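Local coordinates for protein SsfX3 (Streptomyces sp. SF2575, PDB 3SKV) that probably transfers a salicylyl group to a tetracycline intermediate, acting as an acyltransferase of the GDSL/SGNH family in an antibiotic biosynthetic pathway, at residues M336-P341 with R372-A377; H197-A202 with L347-P352; A150-V155 with T177-T182. The protein carries 1 engineered substitution. One frame throughout, in Å; residues are numbered along the deposited sequence.

Overall arrangement
Followed from the N terminus, the chain first makes contact 3, which closes a short loop of strand and turn between 150-155 and 177-182 within the jelly-roll part of the protein. Contact 2 opens next, at 197-202 just after strand 187-192, and finds its partner only at 347-352. Before it closes, contact 1 has opened at 336-341, and it ends on helix 361-377; the two therefore cross. They also touch, through Trp339 against Tyr348 and Leu347. Contact 1 joins the short helix 335-338 to helix 361-377, and contact 2 brings the loop after strand 187-192 against the loop between those helices. Contact 3 stands apart, its nearest atoms about 18 Å from either.

Contact 1: M336-P341 with R372-A377; sequences MRVWGP and RREMAA
Two guanidinium groups present their edges, not their faces, to the carboxylate of Glu374: that of Arg337 across the contact and that of Arg373, its neighbour in sequence. Arg337 NE gives a nearly straight hydrogen bond to Glu374 OE1 at 2.9 Å. The oxygen lies in the guanidinium plane, yet the nitrogen stands 48° out of the carboxylate plane. The planes of the two groups are 67° apart, and the second arm, Arg337 NH2 to Glu374 OE2 at 3.1 Å, is weak. OE2 is better served by Arg373 NH1, also at 3.1 Å, which lies on its anti lone pair. A bend in the glutamate chain (chi2 -54°) folds the carboxylate back between the arginines, while its aliphatic part slides along Val338, with CG 3.8 Å from Val338 CG2. Replacing Glu374 by alanine would probably leave both arginines without their shared counter-charge and strip Val338 CG2 of the CG part of its cover. Val338 and Glu374 both rest on Leu333, and Val338 also packs on Phe367. The whole is a salt-bridge network at the partly buried junction of the short helix 335-338 and the last helix, 361-377, which meet beside the outermost strand 330-333 of the parallel sheet in this GDSL/SGNH fold.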
ATOM      1  N   MET A 336       7.318  -1.203 -18.254  1.00 29.32           N
ATOM      2  CA  MET A 336       8.640  -1.563 -18.779  1.00 30.97           C
ATOM      3  C   MET A 336       9.594  -0.381 -18.579  1.00 34.58           C
ATOM      4  O   MET A 336      10.798  -0.594 -18.494  1.00 34.44           O
ATOM      5  CB  MET A 336       8.578  -1.933 -20.271  1.00 34.60           C
ATOM      6  CG  MET A 336       7.582  -3.032 -20.578  1.00 39.03           C
ATOM      7  SD  MET A 336       8.058  -4.656 -19.941  1.00 43.61           S
ATOM      8  CE  MET A 336       8.969  -5.260 -21.335  1.00 41.24           C
ATOM      9  N   ARG A 337       9.064   0.859 -18.485  1.00 30.93           N
ATOM     10  CA  ARG A 337       9.910   2.038 -18.187  1.00 30.43           C
ATOM     11  C   ARG A 337      10.133   2.121 -16.673  1.00 33.88           C
ATOM     12  O   ARG A 337      11.241   2.431 -16.233  1.00 35.56           O
ATOM     13  CB  ARG A 337       9.339   3.345 -18.758  1.00 25.87           C
ATOM     14  CG  ARG A 337       9.315   3.344 -20.293  1.00 28.24           C
ATOM     15  CD  ARG A 337       8.928   4.691 -20.883  1.00 34.64           C
ATOM     16  NE  ARG A 337       9.712   5.771 -20.283  1.00 39.72           N
ATOM     17  CZ  ARG A 337      10.927   6.124 -20.691  1.00 48.56           C
ATOM     18  NH1 ARG A 337      11.484   5.524 -21.735  1.00 38.85           N
ATOM     19  NH2 ARG A 337      11.590   7.090 -20.065  1.00 24.73           N
ATOM     20  N   VAL A 338       9.119   1.736 -15.878  1.00 28.21           N
ATOM     21  CA  VAL A 338       9.263   1.707 -14.424  1.00 27.81           C
ATOM     22  C   VAL A 338      10.157   0.536 -13.958  1.00 31.04           C
ATOM     23  O   VAL A 338      11.112   0.748 -13.212  1.00 30.02           O
ATOM     24  CB  VAL A 338       7.920   1.888 -13.654  1.00 31.05           C
ATOM     25  CG1 VAL A 338       8.103   1.791 -12.143  1.00 30.20           C
ATOM     26  CG2 VAL A 338       7.302   3.234 -13.992  1.00 31.08           C
ATOM     27  N   TRP A 339       9.885  -0.665 -14.442  1.00 28.22           N
ATOM     28  CA  TRP A 339      10.637  -1.846 -14.072  1.00 29.62           C
ATOM     29  C   TRP A 339      10.660  -2.813 -15.255  1.00 33.60           C
ATOM     30  O   TRP A 339       9.764  -3.640 -15.402  1.00 34.97           O
ATOM     31  CB  TRP A 339       9.959  -2.477 -12.838  1.00 28.87           C
ATOM     32  CG  TRP A 339      10.713  -3.629 -12.256  1.00 30.96           C
ATOM     33  CD1 TRP A 339      10.587  -4.941 -12.590  1.00 34.52           C
ATOM     34  CD2 TRP A 339      11.732  -3.564 -11.247  1.00 31.04           C
ATOM     35  NE1 TRP A 339      11.457  -5.707 -11.844  1.00 34.44           N
ATOM     36  CE2 TRP A 339      12.155  -4.890 -10.993  1.00 35.31           C
ATOM     37  CE3 TRP A 339      12.330  -2.509 -10.528  1.00 31.77           C
ATOM     38  CZ2 TRP A 339      13.134  -5.198 -10.044  1.00 34.38           C
ATOM     39  CZ3 TRP A 339      13.280  -2.817  -9.573  1.00 33.69           C
ATOM     40  CH2 TRP A 339      13.681  -4.148  -9.344  1.00 34.95           C
ATOM     41  N   GLY A 340      11.659  -2.685 -16.107  1.00 30.03           N
ATOM     42  CA  GLY A 340      11.762  -3.509 -17.307  1.00 30.56           C
ATOM     43  C   GLY A 340      12.699  -4.699 -17.243  1.00 36.79           C
ATOM     44  O   GLY A 340      13.239  -5.020 -16.169  1.00 36.33           O
ATOM     45  N   PRO A 341      12.922  -5.345 -18.428  1.00 35.11           N
ATOM     46  CA  PRO A 341      13.797  -6.532 -18.494  1.00 36.24           C
ATOM     47  C   PRO A 341      15.275  -6.276 -18.215  1.00 42.24           C
ATOM     48  O   PRO A 341      16.008  -7.210 -17.873  1.00 41.90           O
ATOM     49  CB  PRO A 341      13.593  -7.052 -19.929  1.00 39.37           C
ATOM     50  CG  PRO A 341      12.388  -6.346 -20.452  1.00 42.70           C
ATOM     51  CD  PRO A 341      12.345  -5.039 -19.758  1.00 37.19           C
ATOM     52  N   ARG A 372       8.801   7.805  -9.557  1.00 29.94           N
ATOM     53  CA  ARG A 372       8.779   9.264  -9.392  1.00 30.04           C
ATOM     54  C   ARG A 372       9.259   9.968 -10.653  1.00 33.42           C
ATOM     55  O   ARG A 372       8.625  10.931 -11.086  1.00 34.11           O
ATOM     56  CB  ARG A 372       9.615   9.700  -8.175  1.00 27.93           C
ATOM     57  CG  ARG A 372       8.945   9.386  -6.852  1.00 32.27           C
ATOM     58  CD  ARG A 372       9.840   9.771  -5.687  1.00 36.83           C
ATOM     59  NE  ARG A 372      10.094  11.206  -5.659  1.00 46.85           N
ATOM     60  CZ  ARG A 372      11.294  11.740  -5.498  1.00 61.12           C
ATOM     61  NH1 ARG A 372      12.354  10.962  -5.309  1.00 46.68           N
ATOM     62  NH2 ARG A 372      11.447  13.059  -5.510  1.00 49.90           N
ATOM     63  N   ARG A 373      10.343   9.463 -11.250  1.00 28.90           N
ATOM     64  CA  ARG A 373      10.912   9.979 -12.487  1.00 30.47           C
ATOM     65  C   ARG A 373       9.865   9.868 -13.630  1.00 33.42           C
ATOM     66  O   ARG A 373       9.606  10.847 -14.333  1.00 31.51           O
ATOM     67  CB  ARG A 373      12.200   9.196 -12.841  1.00 31.91           C
ATOM     68  CG  ARG A 373      12.832   9.628 -14.180  1.00 49.95           C
ATOM     69  CD  ARG A 373      13.880   8.697 -14.815  1.00 65.46           C
ATOM     70  NE  ARG A 373      14.344   7.618 -13.942  1.00 83.93           N
ATOM     71  CZ  ARG A 373      13.908   6.367 -13.969  1.00 99.40           C
ATOM     72  NH1 ARG A 373      12.947   6.008 -14.815  1.00 77.11           N
ATOM     73  NH2 ARG A 373      14.419   5.466 -13.140  1.00 92.00           N
ATOM     74  N   GLU A 374       9.246   8.689 -13.773  1.00 30.02           N
ATOM     75  CA  GLU A 374       8.234   8.478 -14.810  1.00 30.43           C
ATOM     76  C   GLU A 374       6.960   9.319 -14.593  1.00 33.17           C
ATOM     77  O   GLU A 374       6.466   9.933 -15.534  1.00 34.92           O
ATOM     78  CB  GLU A 374       7.948   6.976 -15.023  1.00 30.86           C
ATOM     79  CG  GLU A 374       9.115   6.194 -15.606  1.00 38.67           C
ATOM     80  CD  GLU A 374       9.696   6.738 -16.902  1.00 56.55           C
ATOM     81  OE1 GLU A 374       8.909   7.109 -17.807  1.00 42.73           O
ATOM     82  OE2 GLU A 374      10.945   6.779 -17.009  1.00 41.79           O
ATOM     83  N   MET A 375       6.484   9.410 -13.361  1.00 26.86           N
ATOM     84  CA  MET A 375       5.307  10.228 -13.074  1.00 26.77           C
ATOM     85  C   MET A 375       5.580  11.726 -13.216  1.00 28.75           C
ATOM     86  O   MET A 375       4.677  12.465 -13.643  1.00 28.48           O
ATOM     87  CB  MET A 375       4.717   9.878 -11.722  1.00 28.65           C
ATOM     88  CG  MET A 375       4.009   8.563 -11.732  1.00 33.19           C
ATOM     89  SD  MET A 375       3.448   8.183 -10.075  1.00 39.10           S
ATOM     90  CE  MET A 375       1.788   7.911 -10.437  1.00 35.84           C
ATOM     91  N   ALA A 376       6.830  12.158 -12.924  1.00 22.81           N
ATOM     92  CA  ALA A 376       7.233  13.545 -13.126  1.00 23.65           C
ATOM     93  C   ALA A 376       7.243  13.829 -14.639  1.00 28.37           C
ATOM     94  O   ALA A 376       6.740  14.867 -15.056  1.00 27.63           O
ATOM     95  CB  ALA A 376       8.607  13.798 -12.537  1.00 23.90           C
ATOM     96  N   ALA A 377       7.728  12.872 -15.460  1.00 25.93           N
ATOM     97  CA  ALA A 377       7.759  13.017 -16.935  1.00 26.23           C
ATOM     98  C   ALA A 377       6.347  13.220 -17.485  1.00 30.67           C
ATOM     99  O   ALA A 377       6.170  13.963 -18.447  1.00 31.05           O
ATOM    100  CB  ALA A 377       8.415  11.804 -17.584  1.00 26.45           C
TER

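Contact 2: H197-A202 with L347-P352; sequences HGRGAA and LYLEKP
Leu349 carries the whole approach to Arg199 and Gly200, and the residues before and after it have partners of their own. The run begins at Leu347, whose side chain packs on Val362 and Ile366. Tyr348 follows with other partners: its OH pairs with Trp339 NE1 and its ring meets the indole of Trp339 edge-to-face, which probably helps to hold the chain just ahead of the contact. Next comes Leu349 itself, its backbone hydrogen-bonded to His358. Its chi1 of 168° and chi2 of 73° together bring CD2 to the turn opposite. This methyl sits 3.8 Å from Gly200 CA and 3.9 Å from Arg199 CG, a purely van der Waals meeting in which one methyl touches both backbone and side chain. The turn runs from Gly198 to Ala201 and is of type II; Gly200, at its third position, has positive phi and offers bare backbone, whereas a side chain there would point at the leucine. Glu350 follows with little contact of its own, since its carboxylate is taken up by His358 ND1 and the backbone N of Thr357; Arg199 NE stays 6.0 Å from Glu350 OE2, too far for a salt bridge. Around this surface contact, Arg199 O accepts a bond from His364 on helix 361-377, Ala201 packs on the same histidine, and Arg199 leans on Leu162, in the loop between strands 153-158 and 164-172 of the N-terminal domain.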
ATOM      1  N   HIS A 197       3.640  -5.869  -1.859  1.00 42.69           N
ATOM      2  CA  HIS A 197       4.703  -4.875  -1.824  1.00 40.71           C
ATOM      3  C   HIS A 197       5.592  -4.895  -0.607  1.00 43.57           C
ATOM      4  O   HIS A 197       6.658  -4.282  -0.633  1.00 44.31           O
ATOM      5  CB  HIS A 197       4.140  -3.480  -2.082  1.00 40.05           C
ATOM      6  CG  HIS A 197       3.483  -3.355  -3.425  1.00 42.46           C
ATOM      7  ND1 HIS A 197       4.085  -3.853  -4.577  1.00 43.97           N
ATOM      8  CD2 HIS A 197       2.314  -2.772  -3.759  1.00 43.10           C
ATOM      9  CE1 HIS A 197       3.268  -3.544  -5.564  1.00 43.10           C
ATOM     10  NE2 HIS A 197       2.186  -2.897  -5.119  1.00 42.99           N
ATOM     11  N   GLY A 198       5.168  -5.581   0.448  1.00 38.24           N
ATOM     12  CA  GLY A 198       5.964  -5.656   1.670  1.00 37.60           C
ATOM     13  C   GLY A 198       7.157  -6.574   1.517  1.00 40.21           C
ATOM     14  O   GLY A 198       8.141  -6.427   2.230  1.00 39.78           O
ATOM     15  N   ARG A 199       7.073  -7.509   0.553  1.00 35.98           N
ATOM     16  CA  ARG A 199       8.089  -8.500   0.288  1.00 36.06           C
ATOM     17  C   ARG A 199       9.395  -7.910  -0.285  1.00 36.24           C
ATOM     18  O   ARG A 199       9.383  -7.190  -1.304  1.00 33.06           O
ATOM     19  CB  ARG A 199       7.517  -9.631  -0.577  1.00 37.50           C
ATOM     20  CG  ARG A 199       8.297 -10.941  -0.433  1.00 53.00           C
ATOM     21  CD  ARG A 199       7.745 -11.832   0.664  1.00 70.17           C
ATOM     22  NE  ARG A 199       6.734 -12.767   0.164  1.00 92.21           N
ATOM     23  CZ  ARG A 199       5.423 -12.528   0.133  1.00114.08           C
ATOM     24  NH1 ARG A 199       4.941 -11.368   0.560  1.00100.12           N
ATOM     25  NH2 ARG A 199       4.587 -13.445  -0.337  1.00108.22           N
ATOM     26  N   GLY A 200      10.497  -8.215   0.409  1.00 30.80           N
ATOM     27  CA  GLY A 200      11.839  -7.769   0.039  1.00 30.66           C
ATOM     28  C   GLY A 200      12.188  -6.384   0.553  1.00 33.36           C
ATOM     29  O   GLY A 200      13.357  -5.994   0.525  1.00 33.31           O
ATOM     30  N   ALA A 201      11.190  -5.621   1.030  1.00 29.23           N
ATOM     31  CA  ALA A 201      11.490  -4.297   1.569  1.00 29.48           C
ATOM     32  C   ALA A 201      12.236  -4.460   2.912  1.00 34.05           C
ATOM     33  O   ALA A 201      12.020  -5.442   3.649  1.00 32.01           O
ATOM     34  CB  ALA A 201      10.213  -3.483   1.739  1.00 29.08           C
ATOM     35  N   ALA A 202      13.165  -3.533   3.183  1.00 31.23           N
ATOM     36  CA  ALA A 202      13.965  -3.543   4.408  1.00 30.18           C
ATOM     37  C   ALA A 202      13.061  -3.494   5.652  1.00 33.45           C
ATOM     38  O   ALA A 202      13.291  -4.232   6.616  1.00 37.06           O
ATOM     39  CB  ALA A 202      14.939  -2.376   4.394  1.00 30.03           C
ATOM     40  N   LEU A 347      18.898  -6.647  -8.173  1.00 28.59           N
ATOM     41  CA  LEU A 347      17.742  -5.931  -7.658  1.00 27.02           C
ATOM     42  C   LEU A 347      16.593  -6.855  -7.237  1.00 32.39           C
ATOM     43  O   LEU A 347      15.572  -6.371  -6.747  1.00 31.17           O
ATOM     44  CB  LEU A 347      17.266  -4.872  -8.650  1.00 26.46           C
ATOM     45  CG  LEU A 347      18.340  -3.864  -9.159  1.00 31.23           C
ATOM     46  CD1 LEU A 347      17.772  -2.980 -10.268  1.00 29.84           C
ATOM     47  CD2 LEU A 347      18.934  -3.004  -8.016  1.00 32.78           C
ATOM     48  N   TYR A 348      16.779  -8.180  -7.350  1.00 30.21           N
ATOM     49  CA  TYR A 348      15.756  -9.129  -6.918  1.00 30.11           C
ATOM     50  C   TYR A 348      16.124  -9.850  -5.645  1.00 36.59           C
ATOM     51  O   TYR A 348      17.291 -10.190  -5.430  1.00 37.68           O
ATOM     52  CB  TYR A 348      15.418 -10.146  -8.009  1.00 30.93           C
ATOM     53  CG  TYR A 348      14.527  -9.598  -9.088  1.00 32.39           C
ATOM     54  CD1 TYR A 348      13.138  -9.639  -8.962  1.00 33.81           C
ATOM     55  CD2 TYR A 348      15.061  -9.063 -10.254  1.00 33.63           C
ATOM     56  CE1 TYR A 348      12.305  -9.212  -9.996  1.00 34.23           C
ATOM     57  CE2 TYR A 348      14.238  -8.608 -11.287  1.00 34.21           C
ATOM     58  CZ  TYR A 348      12.861  -8.717 -11.168  1.00 40.26           C
ATOM     59  OH  TYR A 348      12.053  -8.249 -12.178  1.00 36.63           O
ATOM     60  N   LEU A 349      15.097 -10.152  -4.845  1.00 33.93           N
ATOM     61  CA  LEU A 349      15.185 -10.847  -3.578  1.00 35.34           C
ATOM     62  C   LEU A 349      15.473 -12.352  -3.717  1.00 45.14           C
ATOM     63  O   LEU A 349      16.378 -12.845  -3.046  1.00 46.13           O
ATOM     64  CB  LEU A 349      13.873 -10.608  -2.811  1.00 34.42           C
ATOM     65  CG  LEU A 349      13.597 -11.462  -1.566  1.00 38.92           C
ATOM     66  CD1 LEU A 349      14.475 -11.025  -0.415  1.00 39.04           C
ATOM     67  CD2 LEU A 349      12.125 -11.400  -1.176  1.00 38.64           C
ATOM     68  N   GLU A 350      14.667 -13.075  -4.529  1.00 45.82           N
ATOM     69  CA  GLU A 350      14.699 -14.545  -4.698  1.00 49.67           C
ATOM     70  C   GLU A 350      16.038 -15.138  -5.122  1.00 60.70           C
ATOM     71  O   GLU A 350      16.659 -14.667  -6.079  1.00 60.66           O
ATOM     72  CB  GLU A 350      13.561 -15.078  -5.613  1.00 50.95           C
ATOM     73  CG  GLU A 350      12.134 -14.806  -5.138  1.00 59.21           C
ATOM     74  CD  GLU A 350      11.685 -13.354  -5.044  1.00 70.45           C
ATOM     75  OE1 GLU A 350      12.095 -12.532  -5.898  1.00 41.28           O
ATOM     76  OE2 GLU A 350      10.958 -13.030  -4.077  1.00 63.66           O
ATOM     77  N   LYS A 351      16.450 -16.201  -4.413  1.00 62.06           N
ATOM     78  CA  LYS A 351      17.678 -16.957  -4.659  1.00 65.82           C
ATOM     79  C   LYS A 351      17.614 -17.738  -6.009  1.00 72.83           C
ATOM     80  O   LYS A 351      16.498 -18.052  -6.444  1.00 72.10           O
ATOM     81  CB  LYS A 351      18.057 -17.858  -3.445  1.00 70.63           C
ATOM     82  CG  LYS A 351      16.965 -18.828  -2.954  1.00 88.37           C
ATOM     83  CD  LYS A 351      16.224 -18.317  -1.705  1.00 89.72           C
ATOM     84  CE  LYS A 351      14.896 -17.668  -2.011  1.00 77.96           C
ATOM     85  NZ  LYS A 351      14.924 -16.222  -1.703  1.00 80.67           N
ATOM     86  N   PRO A 352      18.780 -18.021  -6.680  1.00 71.98           N
ATOM     87  CA  PRO A 352      18.768 -18.706  -7.999  1.00 73.03           C
ATOM     88  C   PRO A 352      17.761 -19.829  -8.285  1.00 78.80           C
ATOM     89  O   PRO A 352      17.177 -19.849  -9.375  1.00 78.85           O
ATOM     90  CB  PRO A 352      20.207 -19.202  -8.154  1.00 76.59           C
ATOM     91  CG  PRO A 352      21.026 -18.250  -7.375  1.00 80.52           C
ATOM     92  CD  PRO A 352      20.162 -17.661  -6.287  1.00 74.54           C
TER

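Contact 3: A150-V155 with T177-T182; sequences AGDKLV and TLEKDT
Asp152 and Leu154 meet Glu179 and Asp181 in a side-chain contact at the surface of the jelly-roll part of the protein, between two segments whose strands, 153-158 and 178-179, both pair antiparallel with strand 86-91. The touching parts run in roughly the same direction, 33° apart, and their nearest alpha carbons, Leu154 CA and Asp181 CA, are 7.0 Å from each other. This pair supplies the apolar packing. Leu154 extends its CD1 to within 3.6 Å of Asp181 CB, and the two methyls lie against the carboxylate. The polar end of Asp181 is committed elsewhere: OD2 accepts from His88 ND1 and pairs with Arg45, while OD1 bonds to Ser183 OG. Leu154 also rests on His88 and Arg90, so it packs beside the polar cluster. Nearer the start of both segments, Asp152 OD2 comes 3.6 Å from Glu179 OE1, the two carboxylate planes being turned 59° against each other. Nothing bonds them directly. Arg90, from strand 86-91, makes a salt bridge to Asp152 OD2 and touches the side chain of Glu179. The close pair of acids is thus probably tolerated because the arginine offsets their charge; the segments themselves are probably held side by side by backbone pairing to strand 86-91, with Arg90 beside both acids and one leucine supplying the direct apolar touch.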
ATOM      1  N   ALA A 150      13.629  14.082  22.845  1.00 34.63           N
ATOM      2  CA  ALA A 150      12.808  14.851  23.768  1.00 34.08           C
ATOM      3  C   ALA A 150      12.228  16.028  22.982  1.00 37.74           C
ATOM      4  O   ALA A 150      12.766  16.407  21.926  1.00 38.38           O
ATOM      5  CB  ALA A 150      13.670  15.351  24.924  1.00 36.06           C
ATOM      6  N   GLY A 151      11.135  16.584  23.474  1.00 32.63           N
ATOM      7  CA  GLY A 151      10.523  17.724  22.805  1.00 32.21           C
ATOM      8  C   GLY A 151       9.442  17.320  21.837  1.00 33.40           C
ATOM      9  O   GLY A 151       9.341  16.144  21.467  1.00 30.12           O
ATOM     10  N   ASP A 152       8.617  18.301  21.435  1.00 31.62           N
ATOM     11  CA  ASP A 152       7.526  18.078  20.498  1.00 31.31           C
ATOM     12  C   ASP A 152       8.048  17.558  19.159  1.00 32.63           C
ATOM     13  O   ASP A 152       9.048  18.058  18.638  1.00 31.98           O
ATOM     14  CB  ASP A 152       6.655  19.338  20.313  1.00 34.62           C
ATOM     15  CG  ASP A 152       5.297  19.056  19.650  1.00 50.97           C
ATOM     16  OD1 ASP A 152       4.658  18.006  19.993  1.00 51.72           O
ATOM     17  OD2 ASP A 152       4.846  19.899  18.834  1.00 53.26           O
ATOM     18  N   LYS A 153       7.383  16.531  18.634  1.00 26.33           N
ATOM     19  CA  LYS A 153       7.769  15.872  17.389  1.00 24.75           C
ATOM     20  C   LYS A 153       6.601  15.092  16.821  1.00 27.17           C
ATOM     21  O   LYS A 153       5.715  14.656  17.566  1.00 24.74           O
ATOM     22  CB  LYS A 153       8.963  14.908  17.644  1.00 24.79           C
ATOM     23  CG  LYS A 153       8.599  13.695  18.490  1.00 21.67           C
ATOM     24  CD  LYS A 153       9.721  13.242  19.385  1.00 30.43           C
ATOM     25  CE  LYS A 153       9.199  12.327  20.455  1.00 27.26           C
ATOM     26  NZ  LYS A 153       9.195  13.007  21.783  1.00 36.69           N
ATOM     27  N   LEU A 154       6.630  14.860  15.503  1.00 23.67           N
ATOM     28  CA  LEU A 154       5.629  14.018  14.872  1.00 21.93           C
ATOM     29  C   LEU A 154       6.113  12.563  14.925  1.00 26.57           C
ATOM     30  O   LEU A 154       7.209  12.249  14.462  1.00 26.47           O
ATOM     31  CB  LEU A 154       5.341  14.480  13.432  1.00 21.77           C
ATOM     32  CG  LEU A 154       4.482  13.543  12.547  1.00 27.01           C
ATOM     33  CD1 LEU A 154       3.074  13.285  13.134  1.00 26.34           C
ATOM     34  CD2 LEU A 154       4.398  14.051  11.118  1.00 26.82           C
ATOM     35  N   VAL A 155       5.288  11.682  15.486  1.00 24.41           N
ATOM     36  CA  VAL A 155       5.574  10.257  15.578  1.00 23.05           C
ATOM     37  C   VAL A 155       4.714   9.487  14.577  1.00 27.45           C
ATOM     38  O   VAL A 155       3.486   9.598  14.630  1.00 28.94           O
ATOM     39  CB  VAL A 155       5.387   9.719  17.008  1.00 25.69           C
ATOM     40  CG1 VAL A 155       5.801   8.240  17.079  1.00 24.89           C
ATOM     41  CG2 VAL A 155       6.182  10.551  18.010  1.00 26.01           C
ATOM     42  N   THR A 177       2.559  15.732  26.421  1.00 25.20           N
ATOM     43  CA  THR A 177       1.587  16.377  25.548  1.00 25.16           C
ATOM     44  C   THR A 177       1.119  15.377  24.472  1.00 29.32           C
ATOM     45  O   THR A 177       1.859  14.467  24.078  1.00 27.75           O
ATOM     46  CB  THR A 177       2.235  17.577  24.834  1.00 32.10           C
ATOM     47  OG1 THR A 177       3.293  17.095  24.003  1.00 38.59           O
ATOM     48  CG2 THR A 177       2.769  18.635  25.802  1.00 24.57           C
ATOM     49  N   LEU A 178      -0.097  15.570  23.979  1.00 26.96           N
ATOM     50  CA  LEU A 178      -0.642  14.729  22.925  1.00 25.54           C
ATOM     51  C   LEU A 178      -1.425  15.641  22.020  1.00 32.17           C
ATOM     52  O   LEU A 178      -2.378  16.284  22.462  1.00 34.39           O
ATOM     53  CB  LEU A 178      -1.509  13.597  23.511  1.00 24.66           C
ATOM     54  CG  LEU A 178      -2.230  12.673  22.511  1.00 29.11           C
ATOM     55  CD1 LEU A 178      -1.237  11.892  21.592  1.00 27.14           C
ATOM     56  CD2 LEU A 178      -3.159  11.747  23.228  1.00 33.52           C
ATOM     57  N   GLU A 179      -0.985  15.755  20.767  1.00 29.08           N
ATOM     58  CA  GLU A 179      -1.639  16.635  19.792  1.00 29.49           C
ATOM     59  C   GLU A 179      -1.892  15.922  18.494  1.00 32.09           C
ATOM     60  O   GLU A 179      -1.154  15.001  18.148  1.00 30.75           O
ATOM     61  CB  GLU A 179      -0.788  17.891  19.517  1.00 31.15           C
ATOM     62  CG  GLU A 179      -0.527  18.796  20.711  1.00 40.33           C
ATOM     63  CD  GLU A 179       0.248  20.061  20.367  1.00 75.22           C
ATOM     64  OE1 GLU A 179       1.392  19.949  19.862  1.00 80.65           O
ATOM     65  OE2 GLU A 179      -0.308  21.166  20.566  1.00 69.61           O
ATOM     66  N   LYS A 180      -2.915  16.369  17.755  1.00 29.73           N
ATOM     67  CA  LYS A 180      -3.236  15.830  16.437  1.00 28.59           C
ATOM     68  C   LYS A 180      -2.211  16.345  15.428  1.00 33.60           C
ATOM     69  O   LYS A 180      -1.823  17.521  15.487  1.00 35.47           O
ATOM     70  CB  LYS A 180      -4.643  16.289  16.008  1.00 30.57           C
ATOM     71  CG  LYS A 180      -5.215  15.522  14.820  1.00 40.54           C
ATOM     72  CD  LYS A 180      -6.486  16.153  14.302  1.00 52.98           C
ATOM     73  CE  LYS A 180      -7.674  15.252  14.534  1.00 74.68           C
ATOM     74  NZ  LYS A 180      -8.691  15.865  15.428  1.00 86.19           N
ATOM     75  N   ASP A 181      -1.792  15.485  14.491  1.00 28.83           N
ATOM     76  CA  ASP A 181      -0.950  15.901  13.383  1.00 29.03           C
ATOM     77  C   ASP A 181      -1.926  16.557  12.403  1.00 36.26           C
ATOM     78  O   ASP A 181      -2.806  15.878  11.868  1.00 36.67           O
ATOM     79  CB  ASP A 181      -0.241  14.704  12.735  1.00 29.32           C
ATOM     80  CG  ASP A 181       0.389  15.008  11.386  1.00 35.69           C
ATOM     81  OD1 ASP A 181       0.959  16.119  11.224  1.00 38.70           O
ATOM     82  OD2 ASP A 181       0.346  14.133  10.509  1.00 31.22           O
ATOM     83  N   THR A 182      -1.820  17.880  12.238  1.00 36.18           N
ATOM     84  CA  THR A 182      -2.726  18.631  11.371  1.00 38.76           C
ATOM     85  C   THR A 182      -2.263  18.806   9.919  1.00 45.04           C
ATOM     86  O   THR A 182      -2.967  19.473   9.152  1.00 45.58           O
ATOM     87  CB  THR A 182      -3.201  19.934  12.015  1.00 50.35           C
ATOM     88  OG1 THR A 182      -2.065  20.664  12.494  1.00 52.23           O
ATOM     89  CG2 THR A 182      -4.238  19.700  13.098  1.00 47.22           C
TER